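Local structure of flavin-dependent monooxygenase, oxygenase subunit HsaA (Rhodococcus sp., 2RFQ) at residues Y253-V257 and I283-S287; V72-S77 and P244-Y250; I337-F341 and L355-W359; I334-D338 and A362-R366. The protein catalyses the FMNH2- and O2-dependent ortho-hydroxylation of the steroid-derived phenol 3-HSA to the catechol 3,4-DHSA during bacterial cholesterol breakdown. All coordinates share one frame. Residue numbers count along the deposited sequence, not the author numbering.

Overall arrangement
All four contacts knit together helices of an acyl-CoA dehydrogenase-like fold. Helix 233-266 carries contacts 2 and 1, whose segments 244-250 and 253-257 follow closely along it (centres about 14 Å apart). Contacts 3 and 4, centres about 7 Å apart, are successive levels of the packing of helix 316-344 on helix 354-365 and share Ile337 and Asp338. Leu340 joins contact 1 to contact 3, its CD2 3.5 Å from His256 CD2, while Phe358 of contact 3 reaches contact 2, its CZ 3.3 Å from Ser77 O. Contacts 1 and 3 both border the bound 1PS. Contact 2 lies near the probable FMN site, the side chains of Pro244 and Trp84 about 4 Å apart.

Contact 1 (Y253-V257 and I283-S287); sequences YDAHV and IAEAS. With 1PS (3-pyridinium-1-ylpropane-1-sulfonate), chain E.
Tyr253 is the large bump of this pairing, projecting from helix 233-266 toward helix 277-309. Segments 253-257 and 283-287 are regular alpha helix, nearly antiparallel (162°, signed crossing -162°), with axes 11.4 Å apart at closest; Tyr253 lies opposite Ser287 (CA-CA 7.1 Å) and Val257 opposite Ile283 (7.8 Å). With chi1 t, the Tyr253 ring spans the gap, its CE1 3.5 Å from Ser287 CB and its CD1 4.5 Å from Ala286 CB; these small residues leave the hollow it needs. Such antiparallel packing belongs to the C-terminal helical domain of the acyl-CoA dehydrogenase fold, here beside a subunit interface: Tyr253 OH hydrogen-bonds Glu384 of the second subunit. The second bump is Ile283 (chi1 m, chi2 t). Its CG2 lies 3.3 Å from Tyr253 OH and 3.9 Å from Tyr253 CE1, while its CG1 packs against both Val257 CG2 (4.1 Å) and His256 CD2 at the ring edge (3.7 Å). On its backbone side, His256 borders the bound 1PS, with CA 3.8 Å from sulfonate O1.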
loop_
_atom_site.group_PDB
_atom_site.type_symbol
_atom_site.label_atom_id
_atom_site.label_comp_id
_atom_site.label_asym_id
_atom_site.label_seq_id
_atom_site.Cartn_x
_atom_site.Cartn_y
_atom_site.Cartn_z
ATOM N N TYR A 253 7.657 -8.186 -16.951
ATOM C CA TYR A 253 7.020 -9.421 -16.452
ATOM C C TYR A 253 7.550 -10.668 -17.184
ATOM O O TYR A 253 7.984 -11.650 -16.556
ATOM C CB TYR A 253 5.503 -9.300 -16.613
ATOM C CG TYR A 253 4.818 -10.534 -16.095
ATOM C CD1 TYR A 253 4.567 -10.687 -14.730
ATOM C CD2 TYR A 253 4.476 -11.575 -16.965
ATOM C CE1 TYR A 253 3.965 -11.861 -14.248
ATOM C CE2 TYR A 253 3.849 -12.761 -16.485
ATOM C CZ TYR A 253 3.619 -12.882 -15.127
ATOM O OH TYR A 253 3.011 -14.034 -14.653
ATOM N N ASP A 254 7.550 -10.615 -18.507
ATOM C CA ASP A 254 7.983 -11.769 -19.300
ATOM C C ASP A 254 9.455 -12.072 -19.035
ATOM O O ASP A 254 9.821 -13.248 -18.905
ATOM C CB ASP A 254 7.751 -11.495 -20.782
ATOM C CG ASP A 254 6.281 -11.540 -21.167
ATOM O OD1 ASP A 254 5.420 -12.084 -20.412
ATOM O OD2 ASP A 254 5.980 -11.016 -22.268
ATOM N N ALA A 255 10.291 -11.032 -18.937
ATOM C CA ALA A 255 11.738 -11.225 -18.713
ATOM C C ALA A 255 11.923 -11.894 -17.350
ATOM O O ALA A 255 12.658 -12.887 -17.221
ATOM C CB ALA A 255 12.504 -9.870 -18.772
ATOM N N HIS A 256 11.207 -11.378 -16.355
ATOM C CA HIS A 256 11.297 -11.903 -14.986
ATOM C C HIS A 256 10.836 -13.341 -14.901
ATOM O O HIS A 256 11.548 -14.206 -14.371
ATOM C CB HIS A 256 10.466 -11.026 -14.036
ATOM C CG HIS A 256 10.419 -11.536 -12.625
ATOM N ND1 HIS A 256 11.490 -11.433 -11.760
ATOM C CD2 HIS A 256 9.424 -12.137 -11.927
ATOM C CE1 HIS A 256 11.151 -11.942 -10.585
ATOM N NE2 HIS A 256 9.897 -12.368 -10.660
ATOM N N VAL A 257 9.662 -13.627 -15.456
ATOM C CA VAL A 257 9.147 -15.010 -15.400
ATOM C C VAL A 257 10.024 -16.000 -16.185
ATOM O O VAL A 257 10.239 -17.127 -15.725
ATOM C CB VAL A 257 7.658 -15.082 -15.803
ATOM C CG1 VAL A 257 7.158 -16.554 -15.928
ATOM C CG2 VAL A 257 6.821 -14.305 -14.800
ATOM N N ILE A 283 4.501 -12.382 -8.506
ATOM C CA ILE A 283 4.162 -12.641 -9.918
ATOM C C ILE A 283 2.649 -12.555 -10.176
ATOM O O ILE A 283 2.220 -11.987 -11.200
ATOM C CB ILE A 283 4.785 -13.988 -10.380
ATOM C CG1 ILE A 283 6.236 -13.721 -10.815
ATOM C CG2 ILE A 283 3.997 -14.658 -11.516
ATOM C CD1 ILE A 283 7.118 -14.994 -10.724
ATOM N N ALA A 284 1.842 -13.096 -9.261
ATOM C CA ALA A 284 0.390 -13.035 -9.400
ATOM C C ALA A 284 -0.093 -11.592 -9.310
ATOM O O ALA A 284 -0.912 -11.149 -10.120
ATOM C CB ALA A 284 -0.294 -13.898 -8.342
ATOM N N GLU A 285 0.398 -10.861 -8.310
ATOM C CA GLU A 285 -0.003 -9.455 -8.147
ATOM C C GLU A 285 0.352 -8.621 -9.376
ATOM O O GLU A 285 -0.495 -7.887 -9.913
ATOM C CB GLU A 285 0.672 -8.842 -6.920
ATOM C CG GLU A 285 0.216 -9.477 -5.606
ATOM C CD GLU A 285 1.070 -8.991 -4.449
ATOM O OE1 GLU A 285 2.260 -8.665 -4.683
ATOM O OE2 GLU A 285 0.542 -8.921 -3.325
ATOM N N ALA A 286 1.598 -8.756 -9.830
ATOM C CA ALA A 286 2.087 -7.966 -10.953
ATOM C C ALA A 286 1.329 -8.272 -12.230
ATOM O O ALA A 286 0.856 -7.345 -12.908
ATOM C CB ALA A 286 3.578 -8.203 -11.153
ATOM N N SER A 287 1.178 -9.557 -12.548
ATOM C CA SER A 287 0.471 -9.914 -13.787
ATOM C C SER A 287 -0.974 -9.398 -13.733
ATOM O O SER A 287 -1.517 -8.884 -14.731
ATOM C CB SER A 287 0.523 -11.425 -14.053
ATOM O OG SER A 287 -0.050 -12.141 -12.982
HETATM N N1 1PS E . 20.604 -11.683 -15.179
HETATM C C1 1PS E . 21.621 -11.146 -14.463
HETATM C C2 1PS E . 22.934 -11.200 -14.937
HETATM C C3 1PS E . 20.829 -12.292 -16.361
HETATM C C4 1PS E . 22.125 -12.379 -16.881
HETATM C C5 1PS E . 23.187 -11.823 -16.160
HETATM C C6 1PS E . 19.223 -11.622 -14.664
HETATM C C7 1PS E . 18.662 -10.200 -14.699
HETATM C C8 1PS E . 17.179 -10.180 -14.328
HETATM S S1 1PS E . 16.181 -10.340 -15.671
HETATM O O1 1PS E . 14.821 -10.562 -15.110
HETATM O O2 1PS E . 16.557 -11.514 -16.504
HETATM O O3 1PS E . 16.319 -9.116 -16.521
#

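Contact 2 (V72-S77 and P244-Y250); sequences VRKIAS and PIVGMAY
This close helix-helix crossing joins helix 65-76, in the N-terminal acyl-CoA dehydrogenase region, to helix 233-266 of the C-terminal region. Segments 72-76 and 244-250 are alpha-helical, the latter kinked at Pro244, whose N has no bond to the preceding turn; their axes approach to 7.1 Å and cross at -49°. Gly247 permits this: its CA lies 4.0 Å from Arg73 CA, and a beta carbon would clash with Arg73 O and Ala76 CB. Backbones meet through CA-H...O contacts, Gly247 CA to Arg73 O at 3.4 Å and Ser77 CA to Gly247 O at 3.1 Å. Small Ala76 fits alongside, its CB 4.0 Å from Pro244 CB, and Val72 CG1 packs 3.8 Å from Pro244 CD. From the crossing the Arg73 side chain (chi1-3 t, t, p; one of two conformers) extends to set CZ over a face of the Tyr250 ring (chi1 m), 4.4 Å from its centroid; Trp294 is a second cation-pi partner. Close backbone packing thus joins the helices, while two aromatic rings help hold the cation.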
loop_
_atom_site.group_PDB
_atom_site.type_symbol
_atom_site.label_atom_id
_atom_site.label_comp_id
_atom_site.label_asym_id
_atom_site.label_seq_id
_atom_site.Cartn_x
_atom_site.Cartn_y
_atom_site.Cartn_z
ATOM N N VAL A 72 1.866 -0.151 -29.911
ATOM C CA VAL A 72 2.747 0.520 -28.955
ATOM C C VAL A 72 3.131 -0.390 -27.795
ATOM O O VAL A 72 4.322 -0.511 -27.456
ATOM C CB VAL A 72 2.100 1.805 -28.433
ATOM C CG1 VAL A 72 2.901 2.377 -27.239
ATOM C CG2 VAL A 72 2.119 2.831 -29.568
ATOM N N ARG A 73 2.117 -1.015 -27.210
ATOM C CA ARG A 73 2.326 -1.949 -26.105
ATOM C C ARG A 73 3.344 -3.014 -26.494
ATOM O O ARG A 73 4.279 -3.305 -25.731
ATOM C CB ARG A 73 1.021 -2.615 -25.692
ATOM C CG ARG A 73 1.182 -3.487 -24.476
ATOM C CD ARG A 73 -0.112 -4.166 -24.162
ATOM N NE ARG A 73 -0.308 -5.310 -25.040
ATOM C CZ ARG A 73 -1.171 -6.305 -24.795
ATOM N NH1 ARG A 73 -1.934 -6.311 -23.691
ATOM N NH2 ARG A 73 -1.282 -7.305 -25.661
ATOM N N LYS A 74 3.171 -3.588 -27.687
ATOM C CA LYS A 74 4.093 -4.623 -28.181
ATOM C C LYS A 74 5.531 -4.094 -28.312
ATOM O O LYS A 74 6.472 -4.714 -27.814
ATOM C CB LYS A 74 3.590 -5.140 -29.537
ATOM C CG LYS A 74 4.390 -6.268 -30.106
ATOM C CD LYS A 74 3.910 -6.673 -31.512
ATOM C CE LYS A 74 2.499 -7.208 -31.497
ATOM N NZ LYS A 74 2.379 -8.545 -30.832
ATOM N N ILE A 75 5.698 -2.968 -29.010
ATOM C CA ILE A 75 7.055 -2.412 -29.191
ATOM C C ILE A 75 7.728 -2.140 -27.853
ATOM O O ILE A 75 8.896 -2.526 -27.629
ATOM C CB ILE A 75 7.033 -1.130 -30.036
ATOM C CG1 ILE A 75 6.441 -1.422 -31.423
ATOM C CG2 ILE A 75 8.450 -0.529 -30.155
ATOM C CD1 ILE A 75 6.016 -0.123 -32.139
ATOM N N ALA A 76 6.994 -1.483 -26.962
ATOM C CA ALA A 76 7.545 -1.104 -25.648
ATOM C C ALA A 76 7.913 -2.310 -24.789
ATOM O O ALA A 76 8.745 -2.183 -23.887
ATOM C CB ALA A 76 6.545 -0.213 -24.910
ATOM N N SER A 77 7.268 -3.462 -25.015
ATOM C CA SER A 77 7.596 -4.681 -24.276
ATOM C C SER A 77 8.984 -5.246 -24.639
ATOM O O SER A 77 9.511 -6.113 -23.921
ATOM C CB SER A 77 6.516 -5.742 -24.477
ATOM O OG SER A 77 6.586 -6.341 -25.764
ATOM N N PRO A 244 2.982 2.917 -23.611
ATOM C CA PRO A 244 4.346 2.346 -23.611
ATOM C C PRO A 244 4.795 1.913 -22.212
ATOM O O PRO A 244 5.498 0.938 -22.083
ATOM C CB PRO A 244 5.225 3.466 -24.194
ATOM C CG PRO A 244 4.420 4.735 -24.048
ATOM C CD PRO A 244 2.969 4.347 -23.996
ATOM N N ILE A 245 4.344 2.612 -21.171
ATOM C CA ILE A 245 4.723 2.211 -19.812
ATOM C C ILE A 245 4.069 0.880 -19.458
ATOM O O ILE A 245 4.718 -0.009 -18.889
ATOM C CB ILE A 245 4.432 3.311 -18.804
ATOM C CG1 ILE A 245 5.239 4.566 -19.184
ATOM C CG2 ILE A 245 4.778 2.840 -17.399
ATOM C CD1 ILE A 245 4.848 5.844 -18.364
ATOM N N VAL A 246 2.779 0.739 -19.790
ATOM C CA VAL A 246 2.121 -0.568 -19.682
ATOM C C VAL A 246 2.910 -1.658 -20.457
ATOM O O VAL A 246 3.183 -2.735 -19.928
ATOM C CB VAL A 246 0.638 -0.499 -20.109
ATOM C CG1 VAL A 246 0.005 -1.900 -20.091
ATOM C CG2 VAL A 246 -0.103 0.452 -19.151
ATOM N N GLY A 247 3.288 -1.368 -21.699
ATOM C CA GLY A 247 4.098 -2.308 -22.496
ATOM C C GLY A 247 5.422 -2.666 -21.814
ATOM O O GLY A 247 5.823 -3.836 -21.821
HETATM N N MSE A 248 6.090 -1.673 -21.227
HETATM C CA MSE A 248 7.319 -1.914 -20.458
HETATM C C MSE A 248 7.055 -2.926 -19.337
HETATM O O MSE A 248 7.891 -3.810 -19.079
HETATM C CB MSE A 248 7.882 -0.597 -19.904
HETATM C CG MSE A 248 8.484 0.262 -21.002
HETATM SE SE MSE A 248 8.973 1.977 -20.134
HETATM C CE MSE A 248 8.371 3.235 -21.544
ATOM N N ALA A 249 5.871 -2.842 -18.723
ATOM C CA ALA A 249 5.522 -3.742 -17.625
ATOM C C ALA A 249 5.341 -5.167 -18.155
ATOM O O ALA A 249 5.792 -6.144 -17.512
ATOM C CB ALA A 249 4.272 -3.213 -16.876
ATOM N N TYR A 250 4.700 -5.308 -19.316
ATOM C CA TYR A 250 4.585 -6.639 -19.943
ATOM C C TYR A 250 5.974 -7.239 -20.198
ATOM O O TYR A 250 6.234 -8.433 -19.910
ATOM C CB TYR A 250 3.797 -6.587 -21.252
ATOM C CG TYR A 250 2.291 -6.628 -21.072
ATOM C CD1 TYR A 250 1.572 -5.458 -20.902
ATOM C CD2 TYR A 250 1.607 -7.839 -21.024
ATOM C CE1 TYR A 250 0.174 -5.475 -20.762
ATOM C CE2 TYR A 250 0.206 -7.880 -20.857
ATOM C CZ TYR A 250 -0.490 -6.671 -20.713
ATOM O OH TYR A 250 -1.859 -6.673 -20.548
#

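Contact 3 (I337-F341 and L355-W359); sequences IDKLF and LQRFW. With 1PS (3-pyridinium-1-ylpropane-1-sulfonate), chain E.
Two large aromatic rings from facing helices overlap face to face, tilted by 24°: Phe341 and the six-membered ring of Trp359 form an offset stack, centroids 4.1 Å apart, with Phe341 CE2 3.5 Å from Trp359 CD2. Both side chains use chi1 t. The helical segments 337-341 and 355-359 run roughly antiparallel (150°, signed crossing -150°), axes 9.8 Å apart, with Ile337 opposite Trp359 (CA-CA 6.1 Å) and Phe341 opposite Leu355 (6.5 Å). Aliphatic side chains pack against the ring edges: Ile337 CG2 lies 3.9 Å from Trp359 CB, and Leu355 (chi1 t, chi2 p) sets CG 4.3 Å from Phe341 CD1 and CD1 4.3 Å from Leu340 CB. This is a helical hairpin of the C-terminal acyl-CoA dehydrogenase domain, and its aromatic side is continued by the third subunit of the tetramer, whose own Trp359 stacks on this one. Asp338 reaches the indole edge, OD1 3.1 Å from Trp359 NE1, though its strongest partner is His363; a water weakly bridges Asp338 OD2 (3.1 Å) and Trp359 NE1 (3.4 Å). At the start of helix 354-365, the backbone amide of Leu355 donates a hydrogen bond to sulfonate O3 of 1PS (N to O3 3.0 Å), a natural place for an anion because amides near a helix N-terminus lack carbonyl partners within the helix.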
loop_
_atom_site.group_PDB
_atom_site.type_symbol
_atom_site.label_atom_id
_atom_site.label_comp_id
_atom_site.label_asym_id
_atom_site.label_seq_id
_atom_site.Cartn_x
_atom_site.Cartn_y
_atom_site.Cartn_z
ATOM N N ILE A 337 6.168 -3.408 -11.966
ATOM C CA ILE A 337 7.604 -3.547 -12.300
ATOM C C ILE A 337 8.410 -3.501 -10.991
ATOM O O ILE A 337 9.357 -4.293 -10.780
ATOM C CB ILE A 337 8.081 -2.433 -13.260
ATOM C CG1 ILE A 337 7.399 -2.629 -14.617
ATOM C CG2 ILE A 337 9.619 -2.499 -13.430
ATOM C CD1 ILE A 337 7.483 -1.423 -15.491
ATOM N N ASP A 338 8.034 -2.581 -10.104
ATOM C CA ASP A 338 8.720 -2.465 -8.815
ATOM C C ASP A 338 8.690 -3.792 -8.046
ATOM O O ASP A 338 9.737 -4.226 -7.504
ATOM C CB ASP A 338 8.109 -1.344 -7.971
ATOM C CG ASP A 338 8.515 0.039 -8.464
ATOM O OD1 ASP A 338 9.304 0.123 -9.426
ATOM O OD2 ASP A 338 8.048 1.046 -7.897
ATOM N N LYS A 339 7.515 -4.437 -8.013
ATOM C CA LYS A 339 7.363 -5.708 -7.320
ATOM C C LYS A 339 8.313 -6.735 -7.919
ATOM O O LYS A 339 8.969 -7.479 -7.180
ATOM C CB LYS A 339 5.921 -6.246 -7.414
ATOM C CG LYS A 339 4.886 -5.482 -6.631
ATOM C CD LYS A 339 3.504 -6.160 -6.809
ATOM C CE LYS A 339 2.409 -5.460 -6.004
ATOM N NZ LYS A 339 2.281 -3.976 -6.311
ATOM N N LEU A 340 8.382 -6.777 -9.253
ATOM C CA LEU A 340 9.192 -7.806 -9.934
ATOM C C LEU A 340 10.683 -7.548 -9.708
ATOM O O LEU A 340 11.458 -8.487 -9.412
ATOM C CB LEU A 340 8.891 -7.866 -11.436
ATOM C CG LEU A 340 7.426 -8.183 -11.751
ATOM C CD1 LEU A 340 7.113 -7.988 -13.242
ATOM C CD2 LEU A 340 7.120 -9.598 -11.328
ATOM N N PHE A 341 11.083 -6.286 -9.840
ATOM C CA PHE A 341 12.492 -5.923 -9.681
ATOM C C PHE A 341 12.932 -6.245 -8.246
ATOM O O PHE A 341 14.002 -6.838 -8.020
ATOM C CB PHE A 341 12.649 -4.430 -10.024
ATOM C CG PHE A 341 14.031 -3.882 -9.800
ATOM C CD1 PHE A 341 15.119 -4.391 -10.481
ATOM C CD2 PHE A 341 14.233 -2.843 -8.891
ATOM C CE1 PHE A 341 16.414 -3.860 -10.274
ATOM C CE2 PHE A 341 15.524 -2.306 -8.679
ATOM C CZ PHE A 341 16.612 -2.834 -9.370
ATOM N N LEU A 355 15.566 -6.266 -16.830
ATOM C CA LEU A 355 14.562 -5.872 -15.838
ATOM C C LEU A 355 14.894 -4.517 -15.192
ATOM O O LEU A 355 13.974 -3.661 -15.020
ATOM C CB LEU A 355 14.352 -6.972 -14.812
ATOM C CG LEU A 355 13.378 -6.729 -13.671
ATOM C CD1 LEU A 355 11.946 -6.464 -14.179
ATOM C CD2 LEU A 355 13.376 -7.968 -12.746
ATOM N N GLN A 356 16.167 -4.303 -14.823
ATOM C CA GLN A 356 16.561 -3.008 -14.240
ATOM C C GLN A 356 16.348 -1.870 -15.256
ATOM O O GLN A 356 16.079 -0.732 -14.861
ATOM C CB GLN A 356 17.994 -3.008 -13.701
ATOM C CG GLN A 356 19.046 -3.444 -14.710
ATOM C CD GLN A 356 19.599 -2.287 -15.558
ATOM O OE1 GLN A 356 19.752 -1.163 -15.075
ATOM N NE2 GLN A 356 19.962 -2.585 -16.824
ATOM N N ARG A 357 16.498 -2.183 -16.549
ATOM C CA ARG A 357 16.243 -1.172 -17.595
ATOM C C ARG A 357 14.764 -0.797 -17.669
ATOM O O ARG A 357 14.436 0.390 -17.722
ATOM C CB ARG A 357 16.747 -1.649 -18.958
ATOM C CG ARG A 357 16.877 -0.493 -19.946
ATOM C CD ARG A 357 17.232 -1.004 -21.314
ATOM N NE ARG A 357 18.544 -1.641 -21.307
ATOM C CZ ARG A 357 18.756 -2.944 -21.459
ATOM N NH1 ARG A 357 17.741 -3.778 -21.657
ATOM N NH2 ARG A 357 20.006 -3.409 -21.437
ATOM N N PHE A 358 13.865 -1.794 -17.701
ATOM C CA PHE A 358 12.432 -1.495 -17.704
ATOM C C PHE A 358 12.058 -0.696 -16.469
ATOM O O PHE A 358 11.211 0.194 -16.530
ATOM C CB PHE A 358 11.640 -2.792 -17.724
ATOM C CG PHE A 358 11.622 -3.490 -19.079
ATOM C CD1 PHE A 358 11.134 -2.836 -20.230
ATOM C CD2 PHE A 358 12.033 -4.822 -19.183
ATOM C CE1 PHE A 358 11.078 -3.508 -21.465
ATOM C CE2 PHE A 358 12.009 -5.500 -20.415
ATOM C CZ PHE A 358 11.508 -4.841 -21.558
ATOM N N TRP A 359 12.707 -1.021 -15.346
ATOM C CA TRP A 359 12.459 -0.329 -14.066
ATOM C C TRP A 359 12.818 1.150 -14.185
ATOM O O TRP A 359 11.982 2.013 -13.928
ATOM C CB TRP A 359 13.252 -1.054 -12.947
ATOM C CG TRP A 359 13.151 -0.461 -11.577
ATOM C CD1 TRP A 359 12.033 -0.370 -10.772
ATOM C CD2 TRP A 359 14.222 0.135 -10.853
ATOM N NE1 TRP A 359 12.361 0.250 -9.573
ATOM C CE2 TRP A 359 13.696 0.568 -9.599
ATOM C CE3 TRP A 359 15.579 0.344 -11.135
ATOM C CZ2 TRP A 359 14.505 1.178 -8.616
ATOM C CZ3 TRP A 359 16.383 0.965 -10.157
ATOM C CH2 TRP A 359 15.839 1.386 -8.938
HETATM N N1 1PS E . 20.604 -11.683 -15.179
HETATM C C1 1PS E . 21.621 -11.146 -14.463
HETATM C C2 1PS E . 22.934 -11.200 -14.937
HETATM C C3 1PS E . 20.829 -12.292 -16.361
HETATM C C4 1PS E . 22.125 -12.379 -16.881
HETATM C C5 1PS E . 23.187 -11.823 -16.160
HETATM C C6 1PS E . 19.223 -11.622 -14.664
HETATM C C7 1PS E . 18.662 -10.200 -14.699
HETATM C C8 1PS E . 17.179 -10.180 -14.328
HETATM S S1 1PS E . 16.181 -10.340 -15.671
HETATM O O1 1PS E . 14.821 -10.562 -15.110
HETATM O O2 1PS E . 16.557 -11.514 -16.504
HETATM O O3 1PS E . 16.319 -9.116 -16.521
HETATM O O HOH W 1 10.833 1.929 -7.005
#

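Contact 4 (I334-D338 and A362-R366); sequences ISSID and AHAGR
The polar link is a well-aligned hydrogen bond, from His363 NE2 to Asp338 OD1 (2.7 Å, N-H...O angle 177°). It joins helix 334-338 to segment 362-366 of helix 354-365. Both side chains start sideways with chi1 m and then bend across the gap, so a carboxylate and an imidazole meet at a partly exposed margin. Aromatic contact comes next: Ile334 CG2 sits over the His363 ring, 3.6 Å from its centroid and 28° off the normal, a CH-pi interaction over the ring face. The apolar group lies deeper. Ile334 and Ala362 set the register (CA-CA 6.1 Å); both isoleucines have chi1 m and chi2 t, bringing Ile334 CG1 to 3.9 Å and Ile337 CD1 to 3.5 Å from Ala362 CB, whose small size admits both. Ile334 CD1 also meets Arg366 CB at 3.4 Å. Between subunits, Arg366 forms a salt bridge with Glu342 of the third subunit, and the His363 ring meets Trp359 of that subunit edge-to-face. Ile245 of helix 233-266 touches both Ile334 and Ala362. These interactions pack the helices of an acyl-CoA dehydrogenase-like C-terminal domain at a tetramer interface, just ahead in sequence of His368 and Ala369, which probably bind FMN as in related enzymes.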
loop_
_atom_site.group_PDB
_atom_site.type_symbol
_atom_site.label_atom_id
_atom_site.label_comp_id
_atom_site.label_asym_id
_atom_site.label_seq_id
_atom_site.Cartn_x
_atom_site.Cartn_y
_atom_site.Cartn_z
ATOM N N ILE A 334 3.952 0.663 -13.091
ATOM C CA ILE A 334 5.184 0.931 -12.322
ATOM C C ILE A 334 5.202 0.119 -11.022
ATOM O O ILE A 334 6.229 -0.467 -10.672
ATOM C CB ILE A 334 5.345 2.428 -12.067
ATOM C CG1 ILE A 334 5.543 3.130 -13.418
ATOM C CG2 ILE A 334 6.545 2.686 -11.173
ATOM C CD1 ILE A 334 5.367 4.635 -13.381
ATOM N N SER A 335 4.084 0.092 -10.295
ATOM C CA SER A 335 4.017 -0.722 -9.068
ATOM C C SER A 335 4.357 -2.185 -9.342
ATOM O O SER A 335 5.063 -2.833 -8.561
ATOM C CB SER A 335 2.633 -0.588 -8.452
ATOM O OG SER A 335 2.484 -1.387 -7.286
ATOM N N SER A 336 3.865 -2.697 -10.471
ATOM C CA SER A 336 4.104 -4.084 -10.855
ATOM C C SER A 336 5.567 -4.325 -11.206
ATOM O O SER A 336 6.156 -5.327 -10.768
ATOM C CB SER A 336 3.184 -4.430 -12.010
ATOM O OG SER A 336 1.826 -4.296 -11.548
ATOM N N ILE A 337 6.168 -3.408 -11.966
ATOM C CA ILE A 337 7.604 -3.547 -12.300
ATOM C C ILE A 337 8.410 -3.501 -10.991
ATOM O O ILE A 337 9.357 -4.293 -10.780
ATOM C CB ILE A 337 8.081 -2.433 -13.260
ATOM C CG1 ILE A 337 7.399 -2.629 -14.617
ATOM C CG2 ILE A 337 9.619 -2.499 -13.430
ATOM C CD1 ILE A 337 7.483 -1.423 -15.491
ATOM N N ASP A 338 8.034 -2.581 -10.104
ATOM C CA ASP A 338 8.720 -2.465 -8.815
ATOM C C ASP A 338 8.690 -3.792 -8.046
ATOM O O ASP A 338 9.737 -4.226 -7.504
ATOM C CB ASP A 338 8.109 -1.344 -7.971
ATOM C CG ASP A 338 8.515 0.039 -8.464
ATOM O OD1 ASP A 338 9.304 0.123 -9.426
ATOM O OD2 ASP A 338 8.048 1.046 -7.897
ATOM N N ALA A 362 10.484 2.950 -16.865
ATOM C CA ALA A 362 9.096 3.220 -16.413
ATOM C C ALA A 362 9.091 4.391 -15.450
ATOM O O ALA A 362 8.231 5.275 -15.531
ATOM C CB ALA A 362 8.472 1.964 -15.775
ATOM N N HIS A 363 10.083 4.438 -14.555
ATOM C CA HIS A 363 10.128 5.550 -13.605
ATOM C C HIS A 363 10.435 6.874 -14.288
ATOM O O HIS A 363 9.989 7.951 -13.847
ATOM C CB HIS A 363 11.100 5.241 -12.467
ATOM C CG HIS A 363 10.522 4.325 -11.449
ATOM N ND1 HIS A 363 9.736 4.777 -10.404
ATOM C CD2 HIS A 363 10.549 2.974 -11.351
ATOM C CE1 HIS A 363 9.332 3.740 -9.685
ATOM N NE2 HIS A 363 9.804 2.636 -10.243
ATOM N N ALA A 364 11.126 6.806 -15.427
ATOM C CA ALA A 364 11.391 8.019 -16.173
ATOM C C ALA A 364 10.126 8.458 -16.896
ATOM O O ALA A 364 9.785 9.651 -16.886
ATOM C CB ALA A 364 12.541 7.830 -17.153
ATOM N N GLY A 365 9.421 7.507 -17.511
ATOM C CA GLY A 365 8.178 7.826 -18.247
ATOM C C GLY A 365 7.144 8.440 -17.301
ATOM O O GLY A 365 6.325 9.273 -17.694
ATOM N N ARG A 366 7.196 8.018 -16.038
ATOM C CA ARG A 366 6.261 8.458 -15.005
ATOM C C ARG A 366 6.225 9.980 -14.846
ATOM O O ARG A 366 5.205 10.529 -14.428
ATOM C CB ARG A 366 6.635 7.784 -13.683
ATOM C CG ARG A 366 5.891 8.337 -12.442
ATOM C CD ARG A 366 4.372 8.082 -12.472
ATOM N NE ARG A 366 3.822 8.578 -11.216
ATOM C CZ ARG A 366 3.568 9.854 -10.956
ATOM N NH1 ARG A 366 3.131 10.182 -9.733
ATOM N NH2 ARG A 366 3.750 10.803 -11.881
#